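Local coordinates for GTP-binding protein (Thermus thermophilus, PDB 2DBY) that binds GDP and is probably an ATPase of the OBG GTPase family that associates with the 70S ribosome and its 50S subunit, at residues A243-E246 against A247-A250; L266-G270 against L271-A275; A26-A29 against N30-F33. One frame throughout, in Å; residues are numbered along the deposited sequence.

Interaction 1: A243-E246 against A247-A250; sequences ARLE and AELA. With GDP (guanosine-5'-diphosphate), chain B.
The guanidinium of R244 takes the carboxylate of E248 at its edge, close to its own plane: R244 NE donates to E248 OE2 at 3.1 Å, a salt bridge across one turn of helix. The two planes stand nearly perpendicular, 83° apart, and OE2 is met on its syn side, but from out of the carboxylate plane. GDP N2 lies obliquely to the guanidinium. The guanine itself has R244 over one face, with R244 CB 3.4 Å from GDP C6. With CG anti to the backbone N (chi1 -180°), the aliphatic part of R244 runs across the base from C6 toward C2 and, staying extended, climbs away from it so that NE meets E248. At the rim of the base, R244 N donates an almost straight bond (169°) to GDP O6 at 3.1 Å, while A243 CB approaches GDP N7 at 3.7 Å. S242, A243 and R244 stand where the SAK-type guanine-binding motif lies in related GTPases, and the backbone bond to O6 is consistent with that role. Further round the helix L245 and L249 pack, L245 CG lying 3.7 Å from L249 CD1, over the backbone bond from L249 N to L245 O at 2.9 Å. The helix follows strand 237-241, and S242 OG holds L245 N at its start. A243, E246 and A250 face helix 14-25, L249 leans on A257 and L261 of helix 254-263, and L245 reaches the loop residues E212 and L215.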
ATOM      1  N   ALA A 243      -3.129  17.402  -7.124  1.00 15.62           N
ATOM      2  CA  ALA A 243      -3.142  16.565  -8.323  1.00 14.62           C
ATOM      3  C   ALA A 243      -2.615  17.343  -9.515  1.00 13.30           C
ATOM      4  O   ALA A 243      -1.876  16.818 -10.340  1.00 12.83           O
ATOM      5  CB  ALA A 243      -4.579  16.087  -8.623  1.00 14.95           C
ATOM      6  N   ARG A 244      -3.031  18.594  -9.638  1.00 13.83           N
ATOM      7  CA  ARG A 244      -2.551  19.377 -10.767  1.00 16.09           C
ATOM      8  C   ARG A 244      -1.033  19.520 -10.743  1.00 13.40           C
ATOM      9  O   ARG A 244      -0.364  19.371 -11.775  1.00 13.06           O
ATOM     10  CB  ARG A 244      -3.192  20.763 -10.773  1.00 25.33           C
ATOM     11  CG  ARG A 244      -2.731  21.615 -11.936  1.00 32.79           C
ATOM     12  CD  ARG A 244      -3.562  22.865 -12.083  1.00 43.03           C
ATOM     13  NE  ARG A 244      -2.961  23.772 -13.058  1.00 53.50           N
ATOM     14  CZ  ARG A 244      -3.462  24.958 -13.379  1.00 55.89           C
ATOM     15  NH1 ARG A 244      -4.582  25.378 -12.800  1.00 58.84           N
ATOM     16  NH2 ARG A 244      -2.840  25.726 -14.269  1.00 54.07           N
ATOM     17  N   LEU A 245      -0.481  19.820  -9.581  1.00 12.00           N
ATOM     18  CA  LEU A 245       0.970  19.963  -9.471  1.00 12.55           C
ATOM     19  C   LEU A 245       1.658  18.646  -9.811  1.00 15.44           C
ATOM     20  O   LEU A 245       2.674  18.620 -10.500  1.00 12.48           O
ATOM     21  CB  LEU A 245       1.368  20.380  -8.057  1.00 13.22           C
ATOM     22  CG  LEU A 245       2.884  20.516  -7.830  1.00 14.88           C
ATOM     23  CD1 LEU A 245       3.430  21.638  -8.713  1.00 22.00           C
ATOM     24  CD2 LEU A 245       3.141  20.850  -6.354  1.00 14.51           C
ATOM     25  N   GLU A 246       1.113  17.532  -9.328  1.00 11.33           N
ATOM     26  CA  GLU A 246       1.743  16.257  -9.630  1.00 11.85           C
ATOM     27  C   GLU A 246       1.753  15.972 -11.122  1.00 12.29           C
ATOM     28  O   GLU A 246       2.733  15.436 -11.649  1.00 12.68           O
ATOM     29  CB  GLU A 246       1.031  15.104  -8.898  1.00 14.36           C
ATOM     30  CG  GLU A 246       1.176  15.202  -7.381  1.00 13.75           C
ATOM     31  CD  GLU A 246       2.629  15.297  -6.941  1.00 17.98           C
ATOM     32  OE1 GLU A 246       2.967  16.230  -6.181  1.00 17.05           O
ATOM     33  OE2 GLU A 246       3.432  14.440  -7.361  1.00 16.96           O
ATOM     34  N   ALA A 247       0.670  16.303 -11.809  1.00 11.76           N
ATOM     35  CA  ALA A 247       0.627  16.055 -13.247  1.00 14.88           C
ATOM     36  C   ALA A 247       1.683  16.903 -13.952  1.00 17.41           C
ATOM     37  O   ALA A 247       2.344  16.433 -14.899  1.00 14.18           O
ATOM     38  CB  ALA A 247      -0.746  16.379 -13.784  1.00 17.21           C
ATOM     39  N   GLU A 248       1.842  18.147 -13.504  1.00 12.32           N
ATOM     40  CA  GLU A 248       2.845  19.042 -14.118  1.00 14.18           C
ATOM     41  C   GLU A 248       4.269  18.532 -13.857  1.00 11.05           C
ATOM     42  O   GLU A 248       5.088  18.461 -14.767  1.00 13.97           O
ATOM     43  CB  GLU A 248       2.685  20.459 -13.569  1.00 16.03           C
ATOM     44  CG  GLU A 248       1.351  21.089 -13.980  1.00 19.42           C
ATOM     45  CD  GLU A 248       1.011  22.344 -13.208  1.00 21.90           C
ATOM     46  OE1 GLU A 248       1.695  22.642 -12.210  1.00 20.82           O
ATOM     47  OE2 GLU A 248       0.032  23.029 -13.596  1.00 30.25           O
ATOM     48  N   LEU A 249       4.562  18.148 -12.619  1.00 15.07           N
ATOM     49  CA  LEU A 249       5.885  17.630 -12.288  1.00 15.47           C
ATOM     50  C   LEU A 249       6.242  16.324 -13.018  1.00 16.21           C
ATOM     51  O   LEU A 249       7.407  16.121 -13.388  1.00 14.97           O
ATOM     52  CB  LEU A 249       6.014  17.392 -10.781  1.00 15.14           C
ATOM     53  CG  LEU A 249       5.975  18.647  -9.899  1.00 14.43           C
ATOM     54  CD1 LEU A 249       5.757  18.235  -8.437  1.00 17.26           C
ATOM     55  CD2 LEU A 249       7.299  19.416 -10.034  1.00 14.88           C
ATOM     56  N   ALA A 250       5.257  15.459 -13.218  1.00 14.22           N
ATOM     57  CA  ALA A 250       5.466  14.162 -13.868  1.00 12.43           C
ATOM     58  C   ALA A 250       5.887  14.302 -15.323  1.00 14.81           C
ATOM     59  O   ALA A 250       6.401  13.364 -15.908  1.00 14.00           O
ATOM     60  CB  ALA A 250       4.193  13.311 -13.776  1.00 13.94           C
TER
HETATM   61  PB  GDP B 501     -12.380  13.859 -11.695  0.62 27.51           P
HETATM   62  O1B GDP B 501     -13.812  14.143 -12.125  0.62 26.09           O
HETATM   63  O2B GDP B 501     -12.308  13.381 -10.146  0.62 12.57           O
HETATM   64  O3B GDP B 501     -11.462  13.159 -12.695  0.62 23.11           O
HETATM   65  O3A GDP B 501     -11.741  15.365 -11.613  0.62 27.76           O
HETATM   66  PA  GDP B 501     -10.711  16.107 -12.610  0.62 36.75           P
HETATM   67  O1A GDP B 501      -9.451  15.357 -12.681  0.62 19.44           O
HETATM   68  O2A GDP B 501     -11.357  16.230 -14.079  0.62 33.40           O
HETATM   69  O5' GDP B 501     -10.408  17.579 -12.018  0.62 40.67           O
HETATM   70  C5' GDP B 501     -11.619  18.344 -11.999  0.62 49.07           C
HETATM   71  C4' GDP B 501     -11.260  19.847 -12.123  0.62 51.81           C
HETATM   72  O4' GDP B 501     -10.402  20.314 -11.008  0.62 53.64           O
HETATM   73  C3' GDP B 501     -10.461  20.209 -13.368  0.62 52.74           C
HETATM   74  O3' GDP B 501     -10.710  21.285 -14.271  0.62 57.49           O
HETATM   75  C2' GDP B 501      -8.997  20.033 -12.889  0.62 54.44           C
HETATM   76  O2' GDP B 501      -8.188  20.913 -13.706  0.62 57.11           O
HETATM   77  C1' GDP B 501      -9.076  20.739 -11.544  0.62 52.49           C
HETATM   78  N9  GDP B 501      -8.029  20.291 -10.580  0.62 47.77           N
HETATM   79  C8  GDP B 501      -7.710  18.987 -10.248  0.62 44.91           C
HETATM   80  N7  GDP B 501      -6.752  18.961  -9.362  0.62 36.19           N
HETATM   81  C5  GDP B 501      -6.390  20.237  -9.064  0.62 41.36           C
HETATM   82  C6  GDP B 501      -5.425  20.828  -8.180  0.62 38.65           C
HETATM   83  O6  GDP B 501      -4.713  20.125  -7.500  0.62 21.73           O
HETATM   84  N1  GDP B 501      -5.322  22.205  -8.121  0.62 38.06           N
HETATM   85  C2  GDP B 501      -6.140  23.001  -8.902  0.62 44.46           C
HETATM   86  N2  GDP B 501      -6.020  24.365  -8.824  0.62 45.35           N
HETATM   87  N3  GDP B 501      -7.046  22.464  -9.731  0.62 46.55           N
HETATM   88  C4  GDP B 501      -7.202  21.108  -9.842  0.62 44.82           C

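Interaction 2: L266-G270 against L271-A275; sequences LQESG and LQRLA
L271, second residue of the helix after G270, has its CB near S269 OG, while its isobutyl group packs into helix 14-25 on L17, A20, L21 and A24. Next comes Q272, whose N donates to S269 OG at 3.0 Å with an angle of 156°: S269 is the N-cap. Its hydroxyl gets there by standing between its own backbone N and carbonyl carbon (chi1 69°). The flank of Q272 is closed by E268, the two side chains crossing at about a right angle with Q272 CB 3.6 Å from E268 CG. A bend at chi2 (-60°) then carries the amide of Q272 away, to E46 N and P44 O. Water 2 donates to E268 OE2 and, weakly, to Q272 OE1. R273 follows, its N donating to S269 O at 3.0 Å. Its extended chain passes obliquely across E268, and R273 CG comes 3.5 Å from E268 OE1. Beyond that, at the edge of the guanidinium and in its plane, R273 NE donates to water 1 at 3.0 Å, and the same water donates to E268 O at 2.8 Å. L274 closes the turn, its N bonded to G270 O at 2.9 Å.

The two charges here attract only at a distance: E268 OE1 is 4.6 Å from R273 NE and lies well out of the guanidinium plane, and the salt bridge of E268 goes to R276 NE instead. S269 OG serves the third amide of the turn, and E246 receives weak bonds from G270 N and L271 N. The start of helix 270-281 is thus capped by side chains from two places in the chain, and the positive end of the helix would probably stabilise the negative charge of E246.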
ATOM      1  N   LEU A 266       9.272  22.431  -1.015  1.00 15.56           N
ATOM      2  CA  LEU A 266       8.698  21.098  -0.820  1.00 18.09           C
ATOM      3  C   LEU A 266       9.803  20.087  -1.125  1.00 24.70           C
ATOM      4  O   LEU A 266      10.537  20.235  -2.117  1.00 25.63           O
ATOM      5  CB  LEU A 266       7.502  20.893  -1.753  1.00 19.63           C
ATOM      6  CG  LEU A 266       6.384  21.916  -1.539  1.00 21.13           C
ATOM      7  CD1 LEU A 266       5.320  21.713  -2.613  1.00 23.03           C
ATOM      8  CD2 LEU A 266       5.781  21.778  -0.142  1.00 20.02           C
ATOM      9  N   GLN A 267       9.906  19.059  -0.284  1.00 21.88           N
ATOM     10  CA  GLN A 267      10.977  18.070  -0.425  1.00 25.92           C
ATOM     11  C   GLN A 267      10.677  16.720  -1.071  1.00 28.47           C
ATOM     12  O   GLN A 267      11.613  15.984  -1.417  1.00 31.08           O
ATOM     13  CB  GLN A 267      11.594  17.812   0.953  1.00 30.38           C
ATOM     14  CG  GLN A 267      12.037  19.075   1.708  1.00 27.13           C
ATOM     15  CD  GLN A 267      12.907  20.021   0.877  1.00 26.37           C
ATOM     16  OE1 GLN A 267      13.745  19.591   0.070  1.00 31.56           O
ATOM     17  NE2 GLN A 267      12.718  21.319   1.088  1.00 34.81           N
ATOM     18  N   GLU A 268       9.403  16.380  -1.237  1.00 22.12           N
ATOM     19  CA  GLU A 268       9.028  15.084  -1.814  1.00 20.21           C
ATOM     20  C   GLU A 268       7.749  15.267  -2.623  1.00 18.82           C
ATOM     21  O   GLU A 268       6.866  15.977  -2.178  1.00 20.33           O
ATOM     22  CB  GLU A 268       8.800  14.104  -0.655  1.00 23.61           C
ATOM     23  CG  GLU A 268       8.403  12.709  -1.044  1.00 22.61           C
ATOM     24  CD  GLU A 268       8.347  11.784   0.166  1.00 34.32           C
ATOM     25  OE1 GLU A 268       7.944  12.265   1.246  1.00 28.78           O
ATOM     26  OE2 GLU A 268       8.698  10.584   0.041  1.00 32.09           O
ATOM     27  N   SER A 269       7.641  14.645  -3.795  1.00 15.85           N
ATOM     28  CA  SER A 269       6.426  14.807  -4.598  1.00 15.01           C
ATOM     29  C   SER A 269       5.235  14.184  -3.914  1.00 18.99           C
ATOM     30  O   SER A 269       5.381  13.338  -3.031  1.00 18.35           O
ATOM     31  CB  SER A 269       6.574  14.167  -5.983  1.00 17.72           C
ATOM     32  OG  SER A 269       6.631  12.764  -5.868  1.00 15.84           O
ATOM     33  N   GLY A 270       4.050  14.574  -4.373  1.00 18.29           N
ATOM     34  CA  GLY A 270       2.836  14.035  -3.808  1.00 18.87           C
ATOM     35  C   GLY A 270       2.715  12.583  -4.201  1.00 15.46           C
ATOM     36  O   GLY A 270       2.174  11.794  -3.449  1.00 14.97           O
ATOM     37  N   LEU A 271       3.205  12.219  -5.389  1.00 14.89           N
ATOM     38  CA  LEU A 271       3.123  10.831  -5.797  1.00 14.37           C
ATOM     39  C   LEU A 271       4.002   9.980  -4.919  1.00 12.82           C
ATOM     40  O   LEU A 271       3.611   8.864  -4.578  1.00 12.94           O
ATOM     41  CB  LEU A 271       3.529  10.631  -7.255  1.00 17.87           C
ATOM     42  CG  LEU A 271       2.583  11.073  -8.364  1.00 25.39           C
ATOM     43  CD1 LEU A 271       3.096  10.399  -9.656  1.00 24.69           C
ATOM     44  CD2 LEU A 271       1.156  10.685  -8.093  1.00 24.45           C
ATOM     45  N   GLN A 272       5.181  10.482  -4.538  1.00 13.72           N
ATOM     46  CA  GLN A 272       6.030   9.674  -3.665  1.00 12.20           C
ATOM     47  C   GLN A 272       5.382   9.538  -2.287  1.00 10.95           C
ATOM     48  O   GLN A 272       5.408   8.473  -1.677  1.00 11.03           O
ATOM     49  CB  GLN A 272       7.444  10.284  -3.535  1.00 14.85           C
ATOM     50  CG  GLN A 272       8.302  10.027  -4.762  1.00 14.42           C
ATOM     51  CD  GLN A 272       8.501   8.529  -5.031  1.00 14.62           C
ATOM     52  OE1 GLN A 272       9.044   7.800  -4.200  1.00 18.91           O
ATOM     53  NE2 GLN A 272       8.052   8.077  -6.192  1.00 14.52           N
ATOM     54  N   ARG A 273       4.832  10.635  -1.774  1.00 11.19           N
ATOM     55  CA  ARG A 273       4.169  10.584  -0.475  1.00 12.16           C
ATOM     56  C   ARG A 273       3.021   9.588  -0.515  1.00 12.56           C
ATOM     57  O   ARG A 273       2.803   8.852   0.450  1.00 12.78           O
ATOM     58  CB  ARG A 273       3.607  11.954  -0.090  1.00 16.42           C
ATOM     59  CG  ARG A 273       4.625  13.012   0.296  1.00 25.41           C
ATOM     60  CD  ARG A 273       3.934  14.384   0.271  1.00 36.76           C
ATOM     61  NE  ARG A 273       4.604  15.391   1.085  1.00 46.31           N
ATOM     62  CZ  ARG A 273       4.597  15.409   2.417  1.00 48.96           C
ATOM     63  NH1 ARG A 273       3.953  14.464   3.098  1.00 53.77           N
ATOM     64  NH2 ARG A 273       5.221  16.379   3.071  1.00 46.10           N
ATOM     65  N   LEU A 274       2.269   9.588  -1.620  1.00 13.19           N
ATOM     66  CA  LEU A 274       1.139   8.661  -1.766  1.00 14.10           C
ATOM     67  C   LEU A 274       1.649   7.221  -1.855  1.00 11.26           C
ATOM     68  O   LEU A 274       1.079   6.309  -1.279  1.00 11.72           O
ATOM     69  CB  LEU A 274       0.322   9.006  -3.025  1.00 13.34           C
ATOM     70  CG  LEU A 274      -0.892   8.115  -3.301  1.00 16.44           C
ATOM     71  CD1 LEU A 274      -1.896   8.176  -2.148  1.00 19.92           C
ATOM     72  CD2 LEU A 274      -1.545   8.605  -4.606  1.00 22.98           C
ATOM     73  N   ALA A 275       2.738   7.019  -2.590  1.00 11.86           N
ATOM     74  CA  ALA A 275       3.302   5.685  -2.706  1.00 10.06           C
ATOM     75  C   ALA A 275       3.733   5.165  -1.325  1.00  8.59           C
ATOM     76  O   ALA A 275       3.499   4.001  -0.981  1.00 11.51           O
ATOM     77  CB  ALA A 275       4.512   5.708  -3.695  1.00 13.93           C
TER
HETATM   78  O   HOH W   1       6.639  17.422   0.163  1.00 26.26           O
HETATM   79  O   HOH W   2      10.734   9.743  -1.924  1.00 37.16           O

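Interaction 3: A26-A29 against N30-F33; sequences ALAA and NYPF. With FMT (formic acid), chain E.
Y31 lays its ring against the methyl of A28, Y31 CE2 coming within 3.4 Å of A28 CB. The methyl meets the ring obliquely, on the CE2 and CZ side. CG stands anti to the carbonyl carbon (chi1 -65°), which folds the ring back along the preceding residues until Y31 OH lies 3.6 Å from A26 CA. The hydroxyl is hydrogen-bonded to N25 O, at the end of helix 14-25, so the ring spans the turn from helix to loop. Just before the tyrosine, N30 curls its amide against the preceding peptide, N30 CG sitting 3.2 Å from A29 O, and its side chain also meets V67 of strand 66-75. An alanine here is likely to leave the A29 carbonyl without the amide that packs on it and to open a gap beside V67. A formate, probably from the crystallisation liquor, rests on the backbone. A29 N donates to formate O2 at 2.8 Å. The bond from N30 N to formate O1, at 3.4 Å, is weak. H70 ND1 holds the same formate, which therefore joins the loop to strand 66-75. The loop connects the helix after the P-loop to strand 40-44, the place of the first switch region in this superfamily, and its Y31-P32-F33 run is consistent with the G2 region of OBG-type GTPases.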
ATOM      1  N   ALA A  26       5.177   4.816 -16.661  1.00 11.73           N
ATOM      2  CA  ALA A  26       6.027   4.605 -17.840  1.00 10.62           C
ATOM      3  C   ALA A  26       7.513   4.617 -17.479  1.00 15.49           C
ATOM      4  O   ALA A  26       8.365   4.347 -18.338  1.00 17.44           O
ATOM      5  CB  ALA A  26       5.734   5.671 -18.902  1.00 14.73           C
ATOM      6  N   LEU A  27       7.826   4.927 -16.218  1.00 14.53           N
ATOM      7  CA  LEU A  27       9.215   4.951 -15.736  1.00 17.47           C
ATOM      8  C   LEU A  27       9.640   3.651 -15.051  1.00 14.01           C
ATOM      9  O   LEU A  27      10.820   3.469 -14.727  1.00 17.45           O
ATOM     10  CB  LEU A  27       9.409   6.079 -14.707  1.00 19.94           C
ATOM     11  CG  LEU A  27       9.230   7.559 -15.053  1.00 22.58           C
ATOM     12  CD1 LEU A  27       9.459   8.409 -13.794  1.00 29.32           C
ATOM     13  CD2 LEU A  27      10.210   7.961 -16.133  1.00 24.62           C
ATOM     14  N   ALA A  28       8.697   2.738 -14.832  1.00 12.54           N
ATOM     15  CA  ALA A  28       8.974   1.498 -14.109  1.00 13.91           C
ATOM     16  C   ALA A  28      10.000   0.527 -14.705  1.00 17.63           C
ATOM     17  O   ALA A  28      10.053   0.334 -15.916  1.00 18.48           O
ATOM     18  CB  ALA A  28       7.639   0.751 -13.864  1.00 16.32           C
ATOM     19  N   ALA A  29      10.786  -0.095 -13.826  1.00 17.51           N
ATOM     20  CA  ALA A  29      11.820  -1.063 -14.228  1.00 19.44           C
ATOM     21  C   ALA A  29      11.251  -2.458 -14.432  1.00 24.27           C
ATOM     22  O   ALA A  29      11.770  -3.244 -15.239  1.00 21.46           O
ATOM     23  CB  ALA A  29      12.951  -1.114 -13.159  1.00 19.82           C
ATOM     24  N   ASN A  30      10.193  -2.780 -13.694  1.00 23.29           N
ATOM     25  CA  ASN A  30       9.569  -4.099 -13.793  1.00 19.84           C
ATOM     26  C   ASN A  30       8.084  -3.912 -13.604  1.00 24.95           C
ATOM     27  O   ASN A  30       7.652  -3.191 -12.697  1.00 24.28           O
ATOM     28  CB  ASN A  30      10.090  -5.032 -12.707  1.00 20.96           C
ATOM     29  CG  ASN A  30      11.564  -5.314 -12.852  1.00 25.46           C
ATOM     30  OD1 ASN A  30      12.408  -4.715 -12.165  1.00 29.30           O
ATOM     31  ND2 ASN A  30      11.893  -6.211 -13.764  1.00 19.48           N
ATOM     32  N   TYR A  31       7.307  -4.573 -14.450  1.00 17.48           N
ATOM     33  CA  TYR A  31       5.870  -4.449 -14.387  1.00 18.40           C
ATOM     34  C   TYR A  31       5.143  -5.686 -13.931  1.00 20.83           C
ATOM     35  O   TYR A  31       5.354  -6.772 -14.472  1.00 19.98           O
ATOM     36  CB  TYR A  31       5.304  -4.089 -15.755  1.00 15.24           C
ATOM     37  CG  TYR A  31       5.719  -2.729 -16.270  1.00 16.30           C
ATOM     38  CD1 TYR A  31       6.781  -2.586 -17.173  1.00 15.78           C
ATOM     39  CD2 TYR A  31       5.057  -1.585 -15.836  1.00 18.75           C
ATOM     40  CE1 TYR A  31       7.169  -1.309 -17.638  1.00 17.03           C
ATOM     41  CE2 TYR A  31       5.438  -0.320 -16.276  1.00 12.10           C
ATOM     42  CZ  TYR A  31       6.480  -0.187 -17.172  1.00 12.92           C
ATOM     43  OH  TYR A  31       6.787   1.078 -17.610  1.00 14.44           O
ATOM     44  N   PRO A  32       4.260  -5.532 -12.935  1.00 18.91           N
ATOM     45  CA  PRO A  32       3.461  -6.650 -12.417  1.00 19.21           C
ATOM     46  C   PRO A  32       2.532  -6.966 -13.595  1.00 18.71           C
ATOM     47  O   PRO A  32       2.094  -6.050 -14.318  1.00 16.14           O
ATOM     48  CB  PRO A  32       2.687  -6.021 -11.254  1.00 22.34           C
ATOM     49  CG  PRO A  32       3.563  -4.852 -10.822  1.00 19.93           C
ATOM     50  CD  PRO A  32       4.021  -4.299 -12.160  1.00 17.18           C
ATOM     51  N   PHE A  33       2.206  -8.239 -13.794  1.00 19.36           N
ATOM     52  CA  PHE A  33       1.350  -8.614 -14.921  1.00 18.87           C
ATOM     53  C   PHE A  33       0.011  -7.877 -14.908  1.00 21.71           C
ATOM     54  O   PHE A  33      -0.545  -7.568 -15.960  1.00 19.47           O
ATOM     55  CB  PHE A  33       1.097 -10.125 -14.903  1.00 21.34           C
ATOM     56  CG  PHE A  33       0.585 -10.666 -16.212  1.00 23.69           C
ATOM     57  CD1 PHE A  33      -0.620 -11.352 -16.275  1.00 25.73           C
ATOM     58  CD2 PHE A  33       1.339 -10.522 -17.375  1.00 21.20           C
ATOM     59  CE1 PHE A  33      -1.067 -11.895 -17.483  1.00 30.25           C
ATOM     60  CE2 PHE A  33       0.896 -11.064 -18.587  1.00 28.54           C
ATOM     61  CZ  PHE A  33      -0.301 -11.747 -18.637  1.00 25.53           C
TER
HETATM   62  C   FMT E 403       9.954   0.117 -10.430  1.00 18.94           C
HETATM   63  O1  FMT E 403       9.518  -0.914 -10.879  1.00 21.02           O
HETATM   64  O2  FMT E 403      10.785   0.860 -11.159  1.00 19.29           O

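Interactions 1 and 2 are joined directly: E246, on the helix that begins at the guanine, turns its carboxylate to the start of helix 270-281, with E246 OE1 2.7 Å from G270 N and E246 OE2 3.0 Å from L271 N. Their centres are 11 Å apart, and the nearest atoms of G270 and GDP are about 10 Å apart, so interaction 2 is linked to the nucleotide through the helix of interaction 1. Both lean on helix 14-25, which leads from the P-loop into the loop of interaction 3. That loop touches neither, its nearest atoms being about 6 Å from those of interaction 1 and about 8 Å from those of interaction 2.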